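Local coordinates for glutamate--tRNA ligase, cytoplasmic (Saccharomyces cerevisiae, PDB 2HRA), which attaches glutamate to tRNA(Glu) using ATP, and through the N-terminal GST-like domain described here joins the Arc1p cofactor in a complex with methionyl-tRNA synthetase, at residues M19-L23 with N49-I53; A35-A39 with V73-I77; I42-A47 with F81-F85; L119-N124 with D161-W167; Y135-V140 with L171-F177. The contacts are given in a common frame with arbitrary orientation. Residue numbers count along the deposited sequence, not the author numbering.

Contact 1 of 5, residues M19-L23 with N49-I53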
# COMPACT_ATOMS: atom_id res chain seq x y z
N MET A 19 -3.78 -2.12 24.54
CA MET A 19 -4.29 -0.91 23.81
C MET A 19 -3.64 -0.83 22.43
O MET A 19 -2.42 -0.92 22.32
CB MET A 19 -4.01 0.37 24.61
CG MET A 19 -5.08 1.47 24.45
SD MET A 19 -6.76 1.04 25.02
CE MET A 19 -7.76 2.02 23.88
N PRO A 20 -4.45 -0.66 21.38
CA PRO A 20 -3.90 -0.75 20.03
C PRO A 20 -2.91 0.36 19.69
O PRO A 20 -2.87 1.38 20.37
CB PRO A 20 -5.15 -0.66 19.15
CG PRO A 20 -6.17 -0.01 19.97
CD PRO A 20 -5.89 -0.39 21.38
N SER A 21 -2.06 0.13 18.70
CA SER A 21 -1.33 1.22 18.06
C SER A 21 -2.34 2.01 17.28
O SER A 21 -3.41 1.48 16.93
CB SER A 21 -0.29 0.71 17.08
OG SER A 21 0.78 0.09 17.75
N THR A 22 -2.00 3.26 16.97
CA THR A 22 -2.88 4.08 16.14
C THR A 22 -2.18 4.37 14.82
O THR A 22 -1.00 4.72 14.82
CB THR A 22 -3.24 5.39 16.83
OG1 THR A 22 -3.79 5.07 18.11
CG2 THR A 22 -4.26 6.18 16.00
N LEU A 23 -2.90 4.15 13.72
CA LEU A 23 -2.45 4.56 12.38
C LEU A 23 -3.35 5.64 11.83
O LEU A 23 -4.52 5.40 11.52
CB LEU A 23 -2.44 3.38 11.40
CG LEU A 23 -2.00 3.66 9.94
CD1 LEU A 23 -0.59 4.20 9.90
CD2 LEU A 23 -2.16 2.41 9.05
N ASN A 49 -7.89 -5.90 16.41
CA ASN A 49 -7.71 -4.85 17.39
C ASN A 49 -6.24 -4.56 17.67
O ASN A 49 -5.89 -4.12 18.77
CB ASN A 49 -8.41 -5.20 18.69
CG ASN A 49 -8.58 -4.00 19.59
OD1 ASN A 49 -8.25 -4.05 20.77
ND2 ASN A 49 -9.07 -2.90 19.02
N SER A 50 -5.38 -4.79 16.69
CA SER A 50 -3.94 -4.52 16.87
C SER A 50 -3.62 -3.05 16.57
O SER A 50 -2.73 -2.44 17.21
CB SER A 50 -3.10 -5.49 16.04
OG SER A 50 -3.03 -6.76 16.71
N ILE A 51 -4.36 -2.48 15.62
CA ILE A 51 -4.14 -1.12 15.13
C ILE A 51 -5.49 -0.44 14.97
O ILE A 51 -6.38 -0.97 14.31
CB ILE A 51 -3.47 -1.11 13.74
CG1 ILE A 51 -2.14 -1.87 13.79
CG2 ILE A 51 -3.21 0.32 13.25
CD1 ILE A 51 -1.54 -2.14 12.41
N ALA A 52 -5.64 0.72 15.59
CA ALA A 52 -6.83 1.54 15.47
C ALA A 52 -6.57 2.53 14.34
O ALA A 52 -5.54 3.19 14.33
CB ALA A 52 -7.10 2.27 16.78
N ILE A 53 -7.48 2.61 13.37
CA ILE A 53 -7.29 3.48 12.23
C ILE A 53 -7.97 4.80 12.52
O ILE A 53 -9.09 4.82 13.00
CB ILE A 53 -7.82 2.84 10.93
CG1 ILE A 53 -7.04 1.55 10.65
CG2 ILE A 53 -7.72 3.81 9.78
CD1 ILE A 53 -7.58 0.73 9.50

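Contact 2 of 5, residues A35-A39 with V73-I77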
# COMPACT_ATOMS: atom_id res chain seq x y z
N ALA A 35 -0.35 1.71 0.98
CA ALA A 35 0.47 0.60 1.43
C ALA A 35 0.35 0.39 2.93
O ALA A 35 0.22 -0.74 3.41
CB ALA A 35 1.90 0.82 1.05
N GLU A 36 0.40 1.51 3.65
CA GLU A 36 0.32 1.60 5.09
C GLU A 36 -1.03 1.15 5.54
O GLU A 36 -1.13 0.34 6.46
CB GLU A 36 0.56 3.05 5.55
CG GLU A 36 2.01 3.55 5.38
CD GLU A 36 2.33 4.08 3.94
OE1 GLU A 36 1.49 3.99 3.03
OE2 GLU A 36 3.45 4.61 3.72
N LEU A 37 -2.08 1.64 4.89
CA LEU A 37 -3.43 1.22 5.22
C LEU A 37 -3.64 -0.28 5.01
O LEU A 37 -4.29 -0.93 5.83
CB LEU A 37 -4.48 2.02 4.45
CG LEU A 37 -5.96 1.63 4.57
CD1 LEU A 37 -6.57 1.90 5.94
CD2 LEU A 37 -6.73 2.39 3.50
N ILE A 38 -3.12 -0.83 3.90
CA ILE A 38 -3.34 -2.26 3.60
C ILE A 38 -2.56 -3.12 4.63
O ILE A 38 -3.08 -4.12 5.18
CB ILE A 38 -2.97 -2.56 2.08
CG1 ILE A 38 -3.97 -1.88 1.14
CG2 ILE A 38 -3.05 -4.05 1.76
CD1 ILE A 38 -3.57 -1.88 -0.34
N ALA A 39 -1.36 -2.69 4.96
CA ALA A 39 -0.56 -3.35 5.99
C ALA A 39 -1.35 -3.52 7.28
O ALA A 39 -1.28 -4.58 7.92
CB ALA A 39 0.73 -2.56 6.24
N VAL A 73 6.96 5.14 7.82
CA VAL A 73 5.77 4.58 8.48
C VAL A 73 5.50 3.11 8.09
O VAL A 73 5.26 2.26 8.96
CB VAL A 73 4.50 5.44 8.20
CG1 VAL A 73 3.25 4.74 8.73
CG2 VAL A 73 4.62 6.86 8.82
N PHE A 74 5.52 2.81 6.79
CA PHE A 74 5.32 1.45 6.31
C PHE A 74 6.22 0.49 7.06
O PHE A 74 5.75 -0.49 7.67
CB PHE A 74 5.60 1.32 4.82
CG PHE A 74 5.27 -0.05 4.27
CD1 PHE A 74 3.95 -0.45 4.12
CD2 PHE A 74 6.27 -0.93 3.91
CE1 PHE A 74 3.64 -1.72 3.62
CE2 PHE A 74 5.97 -2.19 3.40
CZ PHE A 74 4.64 -2.58 3.25
N ASN A 75 7.52 0.77 7.03
CA ASN A 75 8.48 -0.13 7.65
C ASN A 75 8.30 -0.25 9.16
O ASN A 75 8.63 -1.29 9.75
CB ASN A 75 9.89 0.31 7.35
CG ASN A 75 10.33 -0.06 5.95
OD1 ASN A 75 10.07 -1.17 5.47
ND2 ASN A 75 11.01 0.86 5.29
N LYS A 76 7.82 0.81 9.78
CA LYS A 76 7.53 0.78 11.19
C LYS A 76 6.35 -0.16 11.47
O LYS A 76 6.38 -0.87 12.45
CB LYS A 76 7.31 2.19 11.74
CG LYS A 76 8.58 3.03 11.76
CD LYS A 76 8.40 4.37 12.44
CE LYS A 76 9.72 4.91 12.99
NZ LYS A 76 10.63 5.44 11.94
N ILE A 77 5.34 -0.20 10.60
CA ILE A 77 4.21 -1.13 10.84
C ILE A 77 4.71 -2.57 10.76
O ILE A 77 4.43 -3.45 11.59
CB ILE A 77 3.11 -0.90 9.79
CG1 ILE A 77 2.56 0.53 9.89
CG2 ILE A 77 1.98 -1.95 9.95
CD1 ILE A 77 1.74 0.93 8.68
O HOH W 1 6.05 4.66 4.73

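Contact 3 of 5, residues I42-A47 with F81-F85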
# COMPACT_ATOMS: atom_id res chain seq x y z
N ILE A 42 -4.14 -6.00 6.97
CA ILE A 42 -3.61 -7.35 7.08
C ILE A 42 -3.39 -7.71 8.54
O ILE A 42 -3.78 -8.77 9.01
CB ILE A 42 -2.29 -7.50 6.24
CG1 ILE A 42 -2.62 -7.33 4.75
CG2 ILE A 42 -1.61 -8.89 6.56
CD1 ILE A 42 -1.39 -7.03 3.81
N VAL A 43 -2.77 -6.79 9.28
CA VAL A 43 -2.52 -7.00 10.69
C VAL A 43 -3.82 -7.27 11.47
O VAL A 43 -3.94 -8.28 12.22
CB VAL A 43 -1.78 -5.79 11.29
CG1 VAL A 43 -1.73 -5.88 12.81
CG2 VAL A 43 -0.38 -5.68 10.71
N ASN A 44 -4.82 -6.41 11.30
CA ASN A 44 -6.08 -6.60 12.04
C ASN A 44 -6.89 -7.81 11.57
O ASN A 44 -7.65 -8.36 12.36
CB ASN A 44 -6.96 -5.36 11.99
CG ASN A 44 -6.41 -4.18 12.78
OD1 ASN A 44 -5.78 -4.32 13.83
ND2 ASN A 44 -6.68 -3.02 12.29
N ALA A 45 -6.73 -8.19 10.29
CA ALA A 45 -7.33 -9.41 9.78
C ALA A 45 -6.85 -10.65 10.53
O ALA A 45 -7.64 -11.53 10.81
CB ALA A 45 -7.04 -9.59 8.31
N LEU A 46 -5.55 -10.68 10.85
CA LEU A 46 -4.92 -11.82 11.53
C LEU A 46 -4.73 -11.65 13.03
O LEU A 46 -4.38 -12.60 13.71
CB LEU A 46 -3.54 -12.07 10.93
CG LEU A 46 -3.50 -12.35 9.44
CD1 LEU A 46 -2.06 -12.55 9.03
CD2 LEU A 46 -4.35 -13.59 9.15
N ALA A 47 -4.94 -10.45 13.53
CA ALA A 47 -4.75 -10.18 14.94
C ALA A 47 -5.63 -8.98 15.28
O ALA A 47 -5.15 -7.85 15.32
CB ALA A 47 -3.30 -9.89 15.23
N PHE A 81 4.94 -5.23 13.69
CA PHE A 81 4.11 -6.43 13.60
C PHE A 81 4.84 -7.54 12.85
O PHE A 81 4.31 -8.14 11.92
CB PHE A 81 2.75 -6.08 12.99
CG PHE A 81 1.97 -5.13 13.84
CD1 PHE A 81 1.92 -3.78 13.54
CD2 PHE A 81 1.33 -5.57 14.99
CE1 PHE A 81 1.22 -2.91 14.34
CE2 PHE A 81 0.64 -4.71 15.79
CZ PHE A 81 0.59 -3.37 15.47
N ALA A 82 6.06 -7.82 13.30
CA ALA A 82 6.94 -8.76 12.61
C ALA A 82 6.39 -10.19 12.59
O ALA A 82 6.64 -10.94 11.65
CB ALA A 82 8.33 -8.73 13.23
N ALA A 83 5.61 -10.53 13.62
CA ALA A 83 4.90 -11.81 13.70
C ALA A 83 3.98 -12.05 12.52
O ALA A 83 3.85 -13.18 12.07
CB ALA A 83 4.09 -11.90 15.00
N ILE A 84 3.35 -10.98 12.03
CA ILE A 84 2.48 -11.05 10.86
C ILE A 84 3.27 -11.01 9.54
O ILE A 84 3.04 -11.83 8.65
CB ILE A 84 1.40 -9.92 10.90
CG1 ILE A 84 0.47 -10.21 12.11
CG2 ILE A 84 0.64 -9.80 9.53
CD1 ILE A 84 -0.80 -9.40 12.14
N PHE A 85 4.18 -10.05 9.44
CA PHE A 85 5.02 -9.90 8.25
C PHE A 85 6.26 -10.76 8.43
O PHE A 85 7.34 -10.26 8.71
CB PHE A 85 5.33 -8.42 8.02
CG PHE A 85 4.10 -7.61 7.78
CD1 PHE A 85 3.54 -6.84 8.79
CD2 PHE A 85 3.44 -7.72 6.56
CE1 PHE A 85 2.35 -6.14 8.57
CE2 PHE A 85 2.26 -7.03 6.33
CZ PHE A 85 1.72 -6.24 7.35

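Contact 4 of 5, residues L119-N124 with D161-W167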
# COMPACT_ATOMS: atom_id res chain seq x y z
N LEU A 119 9.50 -4.87 -12.27
CA LEU A 119 8.49 -5.64 -11.53
C LEU A 119 7.82 -6.71 -12.43
O LEU A 119 7.58 -7.86 -12.01
CB LEU A 119 7.43 -4.67 -10.99
CG LEU A 119 6.27 -5.21 -10.12
CD1 LEU A 119 6.80 -6.03 -8.87
CD2 LEU A 119 5.30 -4.08 -9.70
N ASP A 120 7.52 -6.34 -13.66
CA ASP A 120 6.96 -7.30 -14.65
C ASP A 120 7.88 -8.51 -14.86
O ASP A 120 7.41 -9.68 -14.86
CB ASP A 120 6.67 -6.59 -15.96
CG ASP A 120 5.74 -7.39 -16.89
OD1 ASP A 120 4.53 -7.47 -16.60
OD2 ASP A 120 6.20 -7.87 -17.95
N SER A 121 9.18 -8.26 -15.00
CA SER A 121 10.14 -9.34 -15.24
C SER A 121 10.20 -10.22 -14.00
O SER A 121 10.26 -11.43 -14.11
CB SER A 121 11.54 -8.80 -15.59
OG SER A 121 11.57 -8.14 -16.85
N GLN A 122 10.19 -9.57 -12.84
CA GLN A 122 10.16 -10.27 -11.56
C GLN A 122 8.94 -11.21 -11.42
O GLN A 122 9.05 -12.31 -10.88
CB GLN A 122 10.17 -9.25 -10.43
CG GLN A 122 10.26 -9.90 -9.03
CD GLN A 122 11.56 -10.64 -8.75
OE1 GLN A 122 12.57 -10.44 -9.41
NE2 GLN A 122 11.55 -11.50 -7.72
N LEU A 123 7.80 -10.79 -11.95
CA LEU A 123 6.57 -11.54 -11.82
C LEU A 123 6.36 -12.54 -12.97
O LEU A 123 5.30 -13.16 -13.07
CB LEU A 123 5.39 -10.58 -11.74
CG LEU A 123 5.32 -9.84 -10.42
CD1 LEU A 123 4.31 -8.73 -10.53
CD2 LEU A 123 4.95 -10.83 -9.25
N ASN A 124 7.36 -12.69 -13.83
CA ASN A 124 7.19 -13.57 -14.97
C ASN A 124 6.91 -15.00 -14.54
O ASN A 124 6.00 -15.64 -15.08
CB ASN A 124 8.37 -13.50 -15.92
CG ASN A 124 8.10 -14.23 -17.22
OD1 ASN A 124 7.22 -13.84 -17.99
ND2 ASN A 124 8.88 -15.27 -17.49
N ASP A 161 2.89 -4.99 -19.78
CA ASP A 161 3.35 -5.52 -18.49
C ASP A 161 2.26 -6.39 -17.92
O ASP A 161 1.59 -6.01 -16.97
CB ASP A 161 3.65 -4.37 -17.53
CG ASP A 161 4.80 -3.50 -18.00
OD1 ASP A 161 5.73 -4.00 -18.67
OD2 ASP A 161 4.83 -2.29 -17.68
N VAL A 162 2.07 -7.56 -18.54
CA VAL A 162 0.87 -8.34 -18.32
C VAL A 162 1.02 -9.09 -17.02
O VAL A 162 0.03 -9.43 -16.39
CB VAL A 162 0.54 -9.31 -19.46
CG1 VAL A 162 0.23 -8.53 -20.76
CG2 VAL A 162 1.65 -10.26 -19.72
N ASN A 163 2.25 -9.30 -16.60
CA ASN A 163 2.48 -9.95 -15.31
C ASN A 163 2.09 -9.01 -14.18
O ASN A 163 1.42 -9.41 -13.23
CB ASN A 163 3.92 -10.36 -15.20
CG ASN A 163 4.34 -11.27 -16.33
OD1 ASN A 163 3.60 -12.20 -16.68
ND2 ASN A 163 5.50 -11.02 -16.88
N VAL A 164 2.43 -7.74 -14.33
CA VAL A 164 1.99 -6.72 -13.36
C VAL A 164 0.47 -6.63 -13.37
O VAL A 164 -0.18 -6.60 -12.34
CB VAL A 164 2.61 -5.31 -13.69
CG1 VAL A 164 1.99 -4.22 -12.78
CG2 VAL A 164 4.15 -5.36 -13.51
N SER A 165 -0.10 -6.59 -14.56
CA SER A 165 -1.55 -6.51 -14.69
C SER A 165 -2.25 -7.64 -13.93
O SER A 165 -3.19 -7.41 -13.17
CB SER A 165 -1.92 -6.57 -16.17
OG SER A 165 -3.29 -6.33 -16.32
N ARG A 166 -1.79 -8.85 -14.15
CA ARG A 166 -2.43 -10.03 -13.58
C ARG A 166 -2.21 -10.11 -12.07
O ARG A 166 -3.13 -10.40 -11.31
CB ARG A 166 -1.92 -11.27 -14.29
CG ARG A 166 -2.45 -11.38 -15.71
CD ARG A 166 -1.87 -12.53 -16.48
NE ARG A 166 -2.45 -12.63 -17.82
CZ ARG A 166 -1.84 -13.13 -18.89
NH1 ARG A 166 -0.60 -13.59 -18.80
NH2 ARG A 166 -2.46 -13.16 -20.06
N TRP A 167 -1.00 -9.78 -11.64
CA TRP A 167 -0.70 -9.68 -10.20
C TRP A 167 -1.55 -8.60 -9.50
O TRP A 167 -2.00 -8.82 -8.38
CB TRP A 167 0.79 -9.43 -10.02
CG TRP A 167 1.25 -8.89 -8.71
CD1 TRP A 167 1.68 -9.60 -7.64
CD2 TRP A 167 1.43 -7.50 -8.37
NE1 TRP A 167 2.10 -8.75 -6.65
CE2 TRP A 167 1.94 -7.46 -7.07
CE3 TRP A 167 1.23 -6.30 -9.07
CZ2 TRP A 167 2.23 -6.25 -6.41
CZ3 TRP A 167 1.52 -5.09 -8.41
CH2 TRP A 167 2.00 -5.08 -7.11
O HOH W 2 4.68 -9.16 -19.67

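Contact 5 of 5, residues Y135-V140 with L171-F177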
# COMPACT_ATOMS: atom_id res chain seq x y z
N TYR A 135 1.35 -13.77 -0.20
CA TYR A 135 1.99 -12.48 -0.52
C TYR A 135 2.79 -12.01 0.69
O TYR A 135 2.64 -12.52 1.83
CB TYR A 135 1.01 -11.39 -1.01
CG TYR A 135 -0.11 -11.07 -0.03
CD1 TYR A 135 0.13 -10.34 1.14
CD2 TYR A 135 -1.39 -11.50 -0.28
CE1 TYR A 135 -0.90 -10.09 2.04
CE2 TYR A 135 -2.43 -11.23 0.62
CZ TYR A 135 -2.18 -10.54 1.77
OH TYR A 135 -3.21 -10.30 2.66
N SER A 136 3.68 -11.07 0.43
CA SER A 136 4.54 -10.50 1.46
C SER A 136 4.39 -8.98 1.47
O SER A 136 3.66 -8.39 0.68
CB SER A 136 6.00 -10.88 1.18
OG SER A 136 6.46 -10.14 0.06
N ALA A 137 5.15 -8.37 2.36
CA ALA A 137 5.24 -6.92 2.48
C ALA A 137 5.69 -6.30 1.19
O ALA A 137 5.34 -5.15 0.89
CB ALA A 137 6.22 -6.53 3.66
N ALA A 138 6.49 -7.03 0.42
CA ALA A 138 6.91 -6.51 -0.88
C ALA A 138 5.67 -6.21 -1.77
O ALA A 138 5.58 -5.17 -2.43
CB ALA A 138 7.87 -7.53 -1.56
N ASP A 139 4.74 -7.16 -1.80
CA ASP A 139 3.54 -7.03 -2.59
C ASP A 139 2.68 -5.88 -2.08
O ASP A 139 2.08 -5.15 -2.85
CB ASP A 139 2.73 -8.35 -2.56
CG ASP A 139 3.50 -9.51 -3.13
OD1 ASP A 139 4.04 -10.31 -2.33
OD2 ASP A 139 3.60 -9.60 -4.38
N VAL A 140 2.62 -5.72 -0.76
CA VAL A 140 1.75 -4.70 -0.16
C VAL A 140 2.23 -3.32 -0.53
O VAL A 140 1.46 -2.45 -0.92
CB VAL A 140 1.68 -4.90 1.38
CG1 VAL A 140 0.93 -3.79 2.05
CG2 VAL A 140 1.06 -6.26 1.72
N LEU A 171 -4.50 -9.39 -6.59
CA LEU A 171 -4.55 -8.72 -5.30
C LEU A 171 -5.78 -7.82 -5.13
O LEU A 171 -6.37 -7.78 -4.05
CB LEU A 171 -3.25 -7.95 -5.02
CG LEU A 171 -2.05 -8.86 -4.74
CD1 LEU A 171 -0.74 -8.09 -4.76
CD2 LEU A 171 -2.21 -9.62 -3.40
N GLU A 172 -6.20 -7.15 -6.20
CA GLU A 172 -7.39 -6.30 -6.15
C GLU A 172 -8.67 -7.09 -5.79
O GLU A 172 -9.54 -6.56 -5.10
CB GLU A 172 -7.56 -5.57 -7.48
CG GLU A 172 -8.70 -4.56 -7.53
CD GLU A 172 -8.86 -3.97 -8.91
OE1 GLU A 172 -8.84 -2.73 -9.03
OE2 GLU A 172 -9.00 -4.74 -9.89
N MET A 173 -8.79 -8.34 -6.23
CA MET A 173 -9.92 -9.19 -5.86
C MET A 173 -9.94 -9.60 -4.36
O MET A 173 -10.93 -10.14 -3.88
CB MET A 173 -9.95 -10.47 -6.71
CG MET A 173 -10.20 -10.23 -8.18
SD MET A 173 -10.17 -11.75 -9.17
CE MET A 173 -8.57 -12.47 -8.77
N ASP A 174 -8.84 -9.36 -3.66
CA ASP A 174 -8.74 -9.57 -2.24
C ASP A 174 -9.18 -8.26 -1.59
O ASP A 174 -8.46 -7.26 -1.67
CB ASP A 174 -7.28 -9.91 -1.91
CG ASP A 174 -7.05 -10.28 -0.45
OD1 ASP A 174 -7.87 -9.89 0.39
OD2 ASP A 174 -6.03 -10.94 -0.14
N PRO A 175 -10.33 -8.26 -0.89
CA PRO A 175 -10.90 -7.04 -0.27
C PRO A 175 -9.92 -6.25 0.60
O PRO A 175 -10.02 -5.01 0.70
CB PRO A 175 -12.00 -7.60 0.63
CG PRO A 175 -12.33 -8.92 0.13
CD PRO A 175 -11.15 -9.45 -0.60
N ILE A 176 -9.03 -6.97 1.27
CA ILE A 176 -8.00 -6.35 2.09
C ILE A 176 -7.28 -5.27 1.29
O ILE A 176 -6.97 -4.22 1.86
CB ILE A 176 -6.99 -7.37 2.65
CG1 ILE A 176 -7.58 -8.04 3.90
CG2 ILE A 176 -5.66 -6.68 3.01
CD1 ILE A 176 -7.00 -9.41 4.27
N PHE A 177 -7.04 -5.53 0.00
CA PHE A 177 -6.40 -4.56 -0.93
C PHE A 177 -7.46 -3.77 -1.67
O PHE A 177 -7.47 -2.56 -1.64
CB PHE A 177 -5.58 -5.28 -2.00
CG PHE A 177 -4.32 -5.91 -1.49
CD1 PHE A 177 -4.38 -7.00 -0.63
CD2 PHE A 177 -3.10 -5.41 -1.87
CE1 PHE A 177 -3.22 -7.58 -0.16
CE2 PHE A 177 -1.92 -5.98 -1.41
CZ PHE A 177 -1.98 -7.07 -0.55

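Contact 1 of 5, residues M19-L23 with N49-I53
Three backbone hydrogen bonds tie 19-23 to 49-53. Ser21 N donates to Ser50 O (3.0 Å), Ala52 N to Ser21 O (2.7 Å), and Leu23 N to Ala52 O (2.9 Å). Ser21 thus bonds to the residues before and after its partner Ile51, and Ala52 likewise to those flanking Thr22, the staggered pattern of parallel strands. Between these bonds the carbonyls also meet CA-H groups, as where Ile51 CA lies 3.2 Å from Ser21 O. Pro20 precedes the first bond; lacking an amide hydrogen, it contributes surface instead, its CG lying 4.0 Å from Ala52 CB. The small Ala52 accepts the ring there, on the sheet face it shares with Thr22. The opposite face carries Ser21, Leu23, Ile51 and Ile53. Here Leu23 CB meets Ile51 CG2 at 3.7 Å, branched aliphatic chains suited to a face that a helix covers, while the hydroxyl of Ser21 is satisfied by Lys80. The two strands are the parallel pair of a beta-alpha-beta unit, as in the thioredoxin-like half of the GST fold. The connecting helix 34-46 packs through Ala40 on Leu23 and Ile51, and strand 64-66 runs antiparallel along the other side of strand 21-26.

Contact 2 of 5, residues A35-A39 with V73-I77
Phe74 and Glu36 bury the most surface here, with Ile77 next, and together they join two helices whose short segments run nearly parallel, 13° apart, with axes 9.3 Å from each other. Phe74 reaches across to the small side of helix 34-46: its CD1 is 3.9 Å from Ala35 CB and its CE1 4.0 Å from Ala39 CB. Alanines at these two positions, one turn apart, keep that surface low enough for the ring to reach in, its edge toward Ala35 O and Glu36 N. Ile77, a turn beyond Phe74, fits over the same helix, with CG2 4.0 Å from Ala39 CB and CD1 3.7 Å from Glu36 O. Glu36 uses its chain in two ways. Its methylene CG packs 3.8 Å from Val73 CG1, whereas its carboxylate OE2 accepts a 2.8 Å bond from a water that in turn accepts from Phe74 N, also at 2.8 Å. An amide in the first turn of helix 73-80 is thereby satisfied through solvent. The chemistry is therefore that of a hydrophobic helix interface, with a single water-mediated polar link at its margin.

Contact 3 of 5, residues I42-A47 with F81-F85
This is an apolar packing contact between the C-terminal end of helix 34-46 and the loop that follows helix 73-80, near one end of the GST-like domain. The side chains that meet are all hydrocarbon. Ile84 and Val43 lie at the centre, with the largest buried areas. Ile84 points into the helix, its CD1 reaching 3.3 Å from Val43 CA and 3.7 Å from Val43 CG1; the longer CG1-CD1 arm of isoleucine can reach the backbone where valine would stop short. The same side chain fans out over its neighbours, with CG2 3.8 Å from Ile42 CG2 and 3.9 Å from Leu46 CD1, and CD1 4.0 Å from Ala47 CB.

Two phenylalanines complete the surround of Val43. Its CG1 sits over the face of the Phe81 ring, 3.9 Å from the centroid and 16° off the normal, a CH-pi contact, while its CG2 lies 3.5 Å from Phe85 CE1. The beta-branched valine can thus offer one methyl to each ring. The loop is held in shape by its own bonds, Ile84 N and Phe85 N both donating to Phe81 O at 3.0 and 3.1 Å. Phe81 also touches Ile51. Helix 34-46 is the crossover of the beta-alpha-beta unit, and the loop closes over its C-terminal end beside edge strand 51-56, consistent with the thioredoxin-like half of a GST fold.

Contact 4 of 5, residues L119-N124 with D161-W167
Polar links come first, and they gather round Asp120 and Asn163. Asn163 ND2 donates to Asp120 O at 3.1 Å, near the C-terminal end of helix 109-122, and more weakly to Asn124 OD1 at 3.5 Å. In return Asp120 OD1 accepts from Val164 N at 3.1 Å and, weakly, from Asn163 N at 2.9 Å, although the modelled place of OD1 is less certain. An acidic side chain suits the amides of a helix's first turn. A water donates to Asp120 OD2 (2.6 Å) and accepts from Val162 N (3.3 Å). The apolar layer holds the leucines: Leu123 CD1 lies over the face of Trp167, 3.9 Å from the centroid of its five-membered ring, a CH-pi contact, and Leu119 CG is 4.0 Å from Val164 CG2. The indole NE1 bonds to Asp139. Asn124 and 161-167 fall within the two regions that interact with Arc1p. The helix pair is part of the all-helical half of the GST-like fold.

Contact 5 of 5, residues Y135-V140 with L171-F177
Most striking is a T-shaped aromatic pair: the edge of Phe177 meets the face of Tyr135, with centroids 5.1 Å apart and planes at 81°. It lies in the helical part of the GST-like fold, where 135-140 forms a capping box at the start of helix 137-148. In that box Ser136 OG accepts from Ala138 N (3.1 Å) while Asp139 OD1 accepts from Ser136 N (2.9 Å): Ser136 serves a first-turn amide and Asp139 reaches back to the N-cap amide, the reciprocal pairing of the box. The other segment turns between two helices, and Asp174 caps the second, its OD1 taking a 3.3 Å bond from Ile176 N.

Tyr135, just before the box, buries the most surface in the contact. Its CD2 packs 3.7 Å from Leu171 CD2, and its aromatic ring offers a broad flat face to Phe177. The far carboxylate oxygen of Asp139 serves other partners, Trp167 and the amide of Ile129, so one acidic residue both completes the capping box and ties helix 137-148 to helix 162-172. Segment 171-177 overlaps a region that interacts with Arc1p. Helix 34-46 adds Ile42 beside Tyr135 and Val140, and on the Phe177 ring CZ rests 3.9 Å from Val140 CG2.

In the fold
Helix 34-46 is the shared element of contacts 2 and 3 and also the crossover between the strands of contact 1, so these three form one continuous unit: Leu23 packs on Ile77, and Phe81 on Ile51. Contact 2 is buried near the chain's centre, whereas contacts 1 and 3 are only partly buried further out. Contact 5, close to the centre but partly buried, lies within the helical half; its Val140 packs on Ala35 and Ile42 of helix 34-46, where the two halves meet. Contact 4 is buried locally though remote, its centre about 33 Å from that of contact 1; Trp167 links it to Asp139 of contact 5. Backbone bonds dominate contact 1, contact 4 combines side-chain polar bonds with leucine-tryptophan packing, and hydrocarbon or aromatic packing prevails elsewhere.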